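VP2 (Primate bocaparvovirus 1, PDB 7L0Y) self-assembles as sixty copies into the T=1 icosahedral capsid that forms the protein shell of human bocavirus 1. Local coordinates at residues Arg97-Ala102 with Cys224-Asn229. Residues are numbered along the deposited sequence; the frame is centred on the assembly and turned at random.
Sequences RFRPKA and CEWVNN
In the BIDG sheet of this parvovirus capsid protein's jelly roll, strands 95-118 and 215-232 pair antiparallel where Phe98 faces Val227, and beside this pair the indole of Trp226 lies between the guanidinium groups of Arg97 and Arg99. The hydrogen-bonded pair is defined by Phe98 N to Val227 O (3.2 Å) and the return bond from Val227 N to Phe98 O (3.1 Å). On one indole face Arg97 stacks with planes 20° apart, its CZ 3.6 Å from the centroid of the Trp226 five-membered ring, a cation-pi geometry. Arg99 covers the opposite face, tilted by 16°; Arg99 CG lies 3.8 Å from the centroid of the Trp226 six-membered ring, a CH-pi contact. Both arginines place CG between backbone N and carbonyl carbon (chi1 55° in Arg97), and their extended chains then run along the indole. Arg99 NH1 also donates to Cys224 O (2.7 Å), near the guanidinium plane. On the sheet face opposite Arg97 and Asn228, Val227 CG1 sits 3.5 Å from the Phe98 ring centroid, a CH-pi contact. An aromatic plate thus separates two like charges; Glu459, salt-bridged to Arg99 NH2, probably balances one, and Glu461, in a long, weak ion pair with Arg97 NE, may balance the other.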
loop_
_atom_site.group_PDB
_atom_site.type_symbol
_atom_site.label_atom_id
_atom_site.label_comp_id
_atom_site.label_asym_id
_atom_site.label_seq_id
_atom_site.Cartn_x
_atom_site.Cartn_y
_atom_site.Cartn_z
ATOM N N ARG A 97 -2.997 -9.752 94.262
ATOM C CA ARG A 97 -2.970 -11.177 93.992
ATOM C C ARG A 97 -1.807 -11.487 93.069
ATOM O O ARG A 97 -1.291 -10.616 92.372
ATOM C CB ARG A 97 -4.286 -11.655 93.385
ATOM C CG ARG A 97 -4.671 -10.912 92.156
ATOM C CD ARG A 97 -5.830 -11.569 91.516
ATOM N NE ARG A 97 -6.129 -10.958 90.238
ATOM C CZ ARG A 97 -7.029 -11.428 89.392
ATOM N NH1 ARG A 97 -7.693 -12.532 89.688
ATOM N NH2 ARG A 97 -7.240 -10.811 88.243
ATOM N N PHE A 98 -1.408 -12.751 93.078
ATOM C CA PHE A 98 -0.316 -13.223 92.248
ATOM C C PHE A 98 -0.517 -14.706 92.018
ATOM O O PHE A 98 -1.229 -15.370 92.764
ATOM C CB PHE A 98 1.042 -12.943 92.896
ATOM C CG PHE A 98 1.217 -13.576 94.236
ATOM C CD1 PHE A 98 1.817 -14.806 94.360
ATOM C CD2 PHE A 98 0.766 -12.950 95.369
ATOM C CE1 PHE A 98 1.977 -15.381 95.584
ATOM C CE2 PHE A 98 0.917 -13.530 96.592
ATOM C CZ PHE A 98 1.523 -14.745 96.701
ATOM N N ARG A 99 0.057 -15.203 90.934
ATOM C CA ARG A 99 0.102 -16.635 90.697
ATOM C C ARG A 99 1.331 -16.946 89.868
ATOM O O ARG A 99 1.799 -16.098 89.104
ATOM C CB ARG A 99 -1.166 -17.125 89.995
ATOM C CG ARG A 99 -1.427 -16.432 88.717
ATOM C CD ARG A 99 -2.613 -17.015 88.059
ATOM N NE ARG A 99 -2.888 -16.323 86.817
ATOM C CZ ARG A 99 -3.908 -16.608 86.029
ATOM N NH1 ARG A 99 -4.739 -17.582 86.359
ATOM N NH2 ARG A 99 -4.091 -15.924 84.913
ATOM N N PRO A 100 1.868 -18.158 89.981
ATOM C CA PRO A 100 2.937 -18.577 89.075
ATOM C C PRO A 100 2.381 -18.806 87.678
ATOM O O PRO A 100 1.264 -19.292 87.511
ATOM C CB PRO A 100 3.443 -19.873 89.706
ATOM C CG PRO A 100 2.289 -20.386 90.445
ATOM C CD PRO A 100 1.535 -19.209 90.953
ATOM N N LYS A 101 3.163 -18.432 86.673
ATOM C CA LYS A 101 2.754 -18.526 85.281
ATOM C C LYS A 101 3.601 -19.514 84.493
ATOM O O LYS A 101 3.084 -20.506 83.981
ATOM C CB LYS A 101 2.819 -17.145 84.627
ATOM C CG LYS A 101 2.331 -17.123 83.204
ATOM C CD LYS A 101 2.493 -15.747 82.607
ATOM C CE LYS A 101 2.143 -15.737 81.135
ATOM N NZ LYS A 101 0.712 -16.073 80.925
ATOM N N ALA A 102 4.895 -19.248 84.369
ATOM C CA ALA A 102 5.811 -20.135 83.679
ATOM C C ALA A 102 6.952 -20.487 84.616
ATOM O O ALA A 102 7.328 -19.697 85.482
ATOM C CB ALA A 102 6.353 -19.498 82.402
ATOM N N CYS A 224 -3.106 -21.751 86.847
ATOM C CA CYS A 224 -3.239 -21.689 88.292
ATOM C C CYS A 224 -4.299 -20.693 88.723
ATOM O O CYS A 224 -4.560 -19.691 88.057
ATOM C CB CYS A 224 -1.912 -21.320 88.968
ATOM S SG CYS A 224 -0.691 -22.627 88.965
ATOM N N GLU A 225 -4.900 -20.995 89.864
ATOM C CA GLU A 225 -5.757 -20.031 90.526
ATOM C C GLU A 225 -4.901 -19.028 91.281
ATOM O O GLU A 225 -3.791 -19.336 91.720
ATOM C CB GLU A 225 -6.722 -20.734 91.477
ATOM C CG GLU A 225 -6.044 -21.449 92.623
ATOM C CD GLU A 225 -7.020 -22.227 93.487
ATOM O OE1 GLU A 225 -8.241 -21.973 93.398
ATOM O OE2 GLU A 225 -6.565 -23.095 94.261
ATOM N N TRP A 226 -5.426 -17.823 91.430
ATOM C CA TRP A 226 -4.695 -16.772 92.114
ATOM C C TRP A 226 -4.670 -17.020 93.611
ATOM O O TRP A 226 -5.657 -17.459 94.203
ATOM C CB TRP A 226 -5.354 -15.433 91.847
ATOM C CG TRP A 226 -5.359 -15.027 90.440
ATOM C CD1 TRP A 226 -6.292 -15.343 89.512
ATOM C CD2 TRP A 226 -4.430 -14.160 89.798
ATOM N NE1 TRP A 226 -5.988 -14.755 88.318
ATOM C CE2 TRP A 226 -4.849 -14.014 88.469
ATOM C CE3 TRP A 226 -3.278 -13.499 90.215
ATOM C CZ2 TRP A 226 -4.158 -13.240 87.555
ATOM C CZ3 TRP A 226 -2.599 -12.732 89.312
ATOM C CH2 TRP A 226 -3.036 -12.605 87.999
ATOM N N VAL A 227 -3.535 -16.737 94.224
ATOM C CA VAL A 227 -3.470 -16.525 95.660
ATOM C C VAL A 227 -3.678 -15.042 95.931
ATOM O O VAL A 227 -2.926 -14.193 95.444
ATOM C CB VAL A 227 -2.155 -17.051 96.254
ATOM C CG1 VAL A 227 -1.028 -16.759 95.363
ATOM C CG2 VAL A 227 -1.887 -16.381 97.587
ATOM N N ASN A 228 -4.724 -14.736 96.686
ATOM C CA ASN A 228 -5.182 -13.374 96.866
ATOM C C ASN A 228 -4.551 -12.755 98.099
ATOM O O ASN A 228 -4.488 -13.368 99.163
ATOM C CB ASN A 228 -6.698 -13.346 97.002
ATOM C CG ASN A 228 -7.394 -13.889 95.788
ATOM O OD1 ASN A 228 -8.236 -14.772 95.891
ATOM N ND2 ASN A 228 -7.055 -13.363 94.626
ATOM N N ASN A 229 -4.066 -11.534 97.949
ATOM C CA ASN A 229 -3.581 -10.765 99.075
ATOM C C ASN A 229 -4.555 -9.608 99.279
ATOM O O ASN A 229 -4.403 -8.535 98.703
ATOM C CB ASN A 229 -2.164 -10.280 98.784
ATOM C CG ASN A 229 -1.510 -9.629 99.957
ATOM O OD1 ASN A 229 -1.766 -9.971 101.101
ATOM N ND2 ASN A 229 -0.650 -8.670 99.678
#